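PDB 6ZZ5: SmhB, which is one component of the tripartite alpha-pore-forming toxin Smh of Serratia marcescens, here in its soluble form. Local coordinates for residues 20-34 against 208-220. Numbering follows the deposited sequence.
Sequences LHIQTYCNSVRQQIP and STPVVMGGIAMMT
Gln-32, just past the C-terminal end of helix 4-30, reaches into the loop that leads to strand 216-221 and binds its backbone with both ends of its amide. CB lies 3.7 Å from CE of Met-213, and CG comes closer to the same methyl group, at 3.3 Å; the two side chains meet at about a right angle. CG stands anti to the backbone N (chi1 176°), and a bend at chi2 (60°) then brings the amide to the backbone of residues 210-213. There OE1 accepts two N-H groups, from Val-212 N at 2.8 Å and, less closely, from Met-213 N, both in the carbonyl plane. NE2 donates to Pro-210 O at 3.1 Å, nearly straight at 165°, and also to Ile-33 O of its own segment; both acceptors lie near the amide plane, so the four bonds together fix its rotation. A water joins Ile-33 N to Pro-210 O.

In the last helical turn, Ser-28 OG takes the N-H of Gly-214, 3.0 Å from its N, while donating to Tyr-25 O. Gly-214, at positive phi in the type II turn 212-215, lays its CA over one face of the Tyr-25 ring, 3.4 Å from CZ; the hydroxyl beyond is bound by Gly-263 O of helix 252-300. From here the strand runs roughly antiparallel to the helix and the contact becomes largely apolar. Ile-216 sets CG2 against Ser-28 CB and Thr-24 CG2, and CD1 at the edge of the His-21 ring; Met-218 CE lies beside Thr-24 OG1, which already donates to Leu-20 O.

The contact thus divides by chemistry: amide and hydroxyl groups satisfy loop backbone at the helix end, whereas mainly hydrophobic side chains seat the small sheet against the helical bundle.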
loop_
_atom_site.group_PDB
_atom_site.type_symbol
_atom_site.label_atom_id
_atom_site.label_comp_id
_atom_site.label_asym_id
_atom_site.label_seq_id
_atom_site.Cartn_x
_atom_site.Cartn_y
_atom_site.Cartn_z
ATOM N N LEU A 20 -3.683 0.062 1.520
ATOM C CA LEU A 20 -4.329 1.371 1.812
ATOM C C LEU A 20 -3.362 2.530 1.638
ATOM O O LEU A 20 -3.751 3.596 1.125
ATOM C CB LEU A 20 -4.868 1.349 3.230
ATOM C CG LEU A 20 -6.070 0.416 3.431
ATOM C CD1 LEU A 20 -6.565 0.538 4.824
ATOM C CD2 LEU A 20 -7.191 0.723 2.458
ATOM N N HIS A 21 -2.115 2.310 1.969
ATOM C CA HIS A 21 -1.065 3.353 1.833
ATOM C C HIS A 21 -0.817 3.614 0.341
ATOM O O HIS A 21 -0.878 4.780 -0.117
ATOM C CB HIS A 21 0.186 2.864 2.585
ATOM C CG HIS A 21 1.298 3.851 2.675
ATOM N ND1 HIS A 21 2.472 3.601 3.412
ATOM C CD2 HIS A 21 1.394 5.110 2.179
ATOM C CE1 HIS A 21 3.258 4.665 3.292
ATOM N NE2 HIS A 21 2.615 5.601 2.531
ATOM N N ILE A 22 -0.514 2.568 -0.448
ATOM C CA ILE A 22 -0.298 2.752 -1.908
ATOM C C ILE A 22 -1.583 3.277 -2.571
ATOM O O ILE A 22 -1.481 4.162 -3.439
ATOM C CB ILE A 22 0.309 1.504 -2.602
ATOM C CG1 ILE A 22 0.569 1.803 -4.086
ATOM C CG2 ILE A 22 -0.526 0.239 -2.442
ATOM C CD1 ILE A 22 1.433 0.760 -4.782
ATOM N N GLN A 23 -2.777 2.865 -2.133
ATOM C CA GLN A 23 -4.024 3.403 -2.736
ATOM C C GLN A 23 -4.082 4.947 -2.562
ATOM O O GLN A 23 -4.304 5.695 -3.556
ATOM C CB GLN A 23 -5.255 2.791 -2.065
ATOM C CG GLN A 23 -6.535 3.408 -2.536
ATOM C CD GLN A 23 -7.714 2.707 -1.905
ATOM O OE1 GLN A 23 -7.871 2.740 -0.710
ATOM N NE2 GLN A 23 -8.565 2.131 -2.712
ATOM N N THR A 24 -3.838 5.430 -1.357
ATOM C CA THR A 24 -3.832 6.893 -1.083
ATOM C C THR A 24 -2.745 7.575 -1.918
ATOM O O THR A 24 -3.002 8.645 -2.475
ATOM C CB THR A 24 -3.612 7.176 0.401
ATOM O OG1 THR A 24 -4.646 6.475 1.096
ATOM C CG2 THR A 24 -3.704 8.645 0.730
ATOM N N TYR A 25 -1.549 6.993 -1.955
ATOM C CA TYR A 25 -0.452 7.532 -2.774
ATOM C C TYR A 25 -0.902 7.689 -4.216
ATOM O O TYR A 25 -0.636 8.755 -4.832
ATOM C CB TYR A 25 0.821 6.696 -2.626
ATOM C CG TYR A 25 2.074 7.489 -2.896
ATOM C CD1 TYR A 25 2.409 7.863 -4.183
ATOM C CD2 TYR A 25 2.932 7.842 -1.866
ATOM C CE1 TYR A 25 3.524 8.650 -4.439
ATOM C CE2 TYR A 25 4.059 8.623 -2.097
ATOM C CZ TYR A 25 4.359 9.006 -3.387
ATOM O OH TYR A 25 5.473 9.754 -3.546
ATOM N N CYS A 26 -1.510 6.639 -4.776
ATOM C CA CYS A 26 -2.017 6.627 -6.177
ATOM C C CYS A 26 -3.045 7.756 -6.367
ATOM O O CYS A 26 -3.045 8.393 -7.438
ATOM C CB CYS A 26 -2.623 5.269 -6.559
ATOM S SG CYS A 26 -1.343 4.018 -6.787
ATOM N N ASN A 27 -3.946 7.951 -5.412
ATOM C CA ASN A 27 -4.959 9.045 -5.498
ATOM C C ASN A 27 -4.237 10.403 -5.579
ATOM O O ASN A 27 -4.709 11.330 -6.329
ATOM C CB ASN A 27 -5.945 8.995 -4.315
ATOM C CG ASN A 27 -6.880 7.821 -4.377
ATOM O OD1 ASN A 27 -7.199 7.388 -5.455
ATOM N ND2 ASN A 27 -7.378 7.392 -3.234
ATOM N N SER A 28 -3.122 10.540 -4.886
ATOM C CA SER A 28 -2.362 11.818 -4.857
ATOM C C SER A 28 -1.740 12.067 -6.229
ATOM O O SER A 28 -1.734 13.242 -6.694
ATOM C CB SER A 28 -1.326 11.898 -3.773
ATOM O OG SER A 28 -0.115 11.186 -4.077
ATOM N N VAL A 29 -1.336 10.992 -6.902
ATOM C CA VAL A 29 -0.741 11.091 -8.255
ATOM C C VAL A 29 -1.828 11.531 -9.197
ATOM O O VAL A 29 -1.570 12.361 -10.033
ATOM C CB VAL A 29 -0.088 9.757 -8.690
ATOM C CG1 VAL A 29 0.372 9.768 -10.150
ATOM C CG2 VAL A 29 1.040 9.388 -7.767
ATOM N N ARG A 30 -3.002 10.941 -9.060
ATOM C CA ARG A 30 -4.126 11.266 -9.953
ATOM C C ARG A 30 -4.708 12.626 -9.653
ATOM O O ARG A 30 -5.510 13.101 -10.500
ATOM C CB ARG A 30 -5.191 10.179 -9.920
ATOM C CG ARG A 30 -4.596 8.918 -10.546
ATOM C CD ARG A 30 -5.538 7.807 -10.778
ATOM N NE ARG A 30 -6.786 8.125 -11.439
ATOM C CZ ARG A 30 -6.963 8.150 -12.754
ATOM N NH1 ARG A 30 -5.947 8.009 -13.594
ATOM N NH2 ARG A 30 -8.173 8.318 -13.221
ATOM N N GLN A 31 -4.326 13.267 -8.562
ATOM C CA GLN A 31 -4.875 14.641 -8.299
ATOM C C GLN A 31 -3.875 15.712 -8.685
ATOM O O GLN A 31 -4.206 16.854 -8.522
ATOM C CB GLN A 31 -5.367 14.752 -6.867
ATOM C CG GLN A 31 -6.568 13.852 -6.639
ATOM C CD GLN A 31 -7.115 13.951 -5.229
ATOM O OE1 GLN A 31 -6.882 14.932 -4.519
ATOM N NE2 GLN A 31 -7.758 12.895 -4.806
ATOM N N GLN A 32 -2.689 15.332 -9.185
ATOM C CA GLN A 32 -1.624 16.292 -9.570
ATOM C C GLN A 32 -2.046 17.013 -10.843
ATOM O O GLN A 32 -2.360 16.359 -11.860
ATOM C CB GLN A 32 -0.277 15.593 -9.783
ATOM C CG GLN A 32 0.816 16.537 -10.267
ATOM C CD GLN A 32 1.069 17.658 -9.299
ATOM O OE1 GLN A 32 1.219 17.403 -8.106
ATOM N NE2 GLN A 32 1.053 18.891 -9.813
ATOM N N ILE A 33 -2.110 18.331 -10.772
ATOM C CA ILE A 33 -2.394 19.175 -11.954
ATOM C C ILE A 33 -1.151 19.216 -12.826
ATOM O O ILE A 33 -0.014 19.265 -12.318
ATOM C CB ILE A 33 -2.865 20.591 -11.552
ATOM C CG1 ILE A 33 -3.387 21.367 -12.757
ATOM C CG2 ILE A 33 -1.769 21.361 -10.891
ATOM C CD1 ILE A 33 -4.192 22.616 -12.399
ATOM N N PRO A 34 -1.335 19.157 -14.165
ATOM C CA PRO A 34 -0.227 19.307 -15.100
ATOM C C PRO A 34 0.423 20.672 -14.885
ATOM O O PRO A 34 -0.240 21.634 -14.466
ATOM C CB PRO A 34 -0.853 19.193 -16.500
ATOM C CG PRO A 34 -2.125 18.451 -16.244
ATOM C CD PRO A 34 -2.586 18.845 -14.857
ATOM N N SER A 208 4.446 29.009 -10.194
ATOM C CA SER A 208 4.826 27.692 -9.594
ATOM C C SER A 208 3.569 26.826 -9.331
ATOM O O SER A 208 2.776 27.155 -8.449
ATOM C CB SER A 208 5.640 27.936 -8.340
ATOM O OG SER A 208 6.567 26.890 -8.132
ATOM N N THR A 209 3.403 25.707 -10.037
ATOM C CA THR A 209 2.278 24.739 -9.857
ATOM C C THR A 209 2.409 24.022 -8.513
ATOM O O THR A 209 3.491 23.532 -8.210
ATOM C CB THR A 209 2.305 23.722 -11.004
ATOM O OG1 THR A 209 2.097 24.471 -12.200
ATOM C CG2 THR A 209 1.260 22.629 -10.889
ATOM N N PRO A 210 1.345 23.865 -7.710
ATOM C CA PRO A 210 1.449 23.134 -6.452
ATOM C C PRO A 210 1.588 21.649 -6.799
ATOM O O PRO A 210 0.926 21.224 -7.740
ATOM C CB PRO A 210 0.098 23.308 -5.758
ATOM C CG PRO A 210 -0.877 23.629 -6.901
ATOM C CD PRO A 210 -0.036 24.347 -7.940
ATOM N N VAL A 211 2.392 20.934 -6.030
ATOM C CA VAL A 211 2.617 19.489 -6.264
ATOM C C VAL A 211 2.038 18.720 -5.088
ATOM O O VAL A 211 2.552 18.836 -3.973
ATOM C CB VAL A 211 4.100 19.187 -6.547
ATOM C CG1 VAL A 211 4.366 17.711 -6.711
ATOM C CG2 VAL A 211 4.551 19.940 -7.789
ATOM N N VAL A 212 0.989 17.961 -5.366
ATOM C CA VAL A 212 0.306 17.117 -4.357
ATOM C C VAL A 212 0.775 15.669 -4.530
ATOM O O VAL A 212 0.375 14.836 -3.783
ATOM C CB VAL A 212 -1.228 17.251 -4.461
ATOM C CG1 VAL A 212 -1.687 18.684 -4.323
ATOM C CG2 VAL A 212 -1.774 16.719 -5.771
ATOM N N MET A 213 1.551 15.363 -5.544
ATOM C CA MET A 213 2.052 14.007 -5.813
ATOM C C MET A 213 2.948 13.562 -4.649
ATOM O O MET A 213 3.921 14.247 -4.357
ATOM C CB MET A 213 2.875 13.996 -7.090
ATOM C CG MET A 213 2.955 12.646 -7.699
ATOM S SD MET A 213 3.798 12.675 -9.326
ATOM C CE MET A 213 3.122 14.191 -9.908
ATOM N N GLY A 214 2.519 12.544 -3.950
ATOM C CA GLY A 214 3.080 12.042 -2.680
ATOM C C GLY A 214 2.779 12.959 -1.503
ATOM O O GLY A 214 3.318 12.720 -0.425
ATOM N N GLY A 215 1.852 13.902 -1.654
ATOM C CA GLY A 215 1.442 14.778 -0.538
ATOM C C GLY A 215 0.239 14.202 0.151
ATOM O O GLY A 215 -0.871 14.618 -0.191
ATOM N N ILE A 216 0.460 13.211 1.009
ATOM C CA ILE A 216 -0.625 12.417 1.638
ATOM C C ILE A 216 -0.528 12.461 3.150
ATOM O O ILE A 216 0.578 12.463 3.716
ATOM C CB ILE A 216 -0.653 10.964 1.131
ATOM C CG1 ILE A 216 0.617 10.179 1.453
ATOM C CG2 ILE A 216 -0.949 10.971 -0.356
ATOM C CD1 ILE A 216 0.472 8.713 1.261
ATOM N N ALA A 217 -1.693 12.420 3.754
ATOM C CA ALA A 217 -1.862 12.167 5.197
ATOM C C ALA A 217 -2.819 10.983 5.348
ATOM O O ALA A 217 -3.849 10.888 4.608
ATOM C CB ALA A 217 -2.374 13.385 5.893
ATOM N N MET A 218 -2.444 10.092 6.249
ATOM C CA MET A 218 -3.341 9.022 6.700
ATOM C C MET A 218 -3.359 9.058 8.233
ATOM O O MET A 218 -2.303 9.092 8.910
ATOM C CB MET A 218 -2.880 7.673 6.152
ATOM C CG MET A 218 -2.638 7.673 4.620
ATOM S SD MET A 218 -2.347 6.045 3.954
ATOM C CE MET A 218 -3.935 5.250 4.102
ATOM N N MET A 219 -4.556 9.005 8.750
ATOM C CA MET A 219 -4.815 9.086 10.185
ATOM C C MET A 219 -5.870 8.053 10.508
ATOM O O MET A 219 -6.387 7.443 9.590
ATOM C CB MET A 219 -5.262 10.517 10.509
ATOM C CG MET A 219 -4.112 11.475 10.359
ATOM S SD MET A 219 -4.656 13.112 10.017
ATOM C CE MET A 219 -5.350 12.878 8.372
ATOM N N THR A 220 -6.141 7.843 11.782
ATOM C CA THR A 220 -7.171 6.904 12.279
ATOM C C THR A 220 -8.332 7.706 12.879
ATOM O O THR A 220 -8.147 8.852 13.339
ATOM C CB THR A 220 -6.576 5.930 13.309
ATOM O OG1 THR A 220 -5.998 6.707 14.352
ATOM C CG2 THR A 220 -5.566 5.004 12.682
HETATM O O HOH W 1 -1.457 19.692 -8.142
HETATM O O HOH W 2 -0.265 24.304 -13.295
#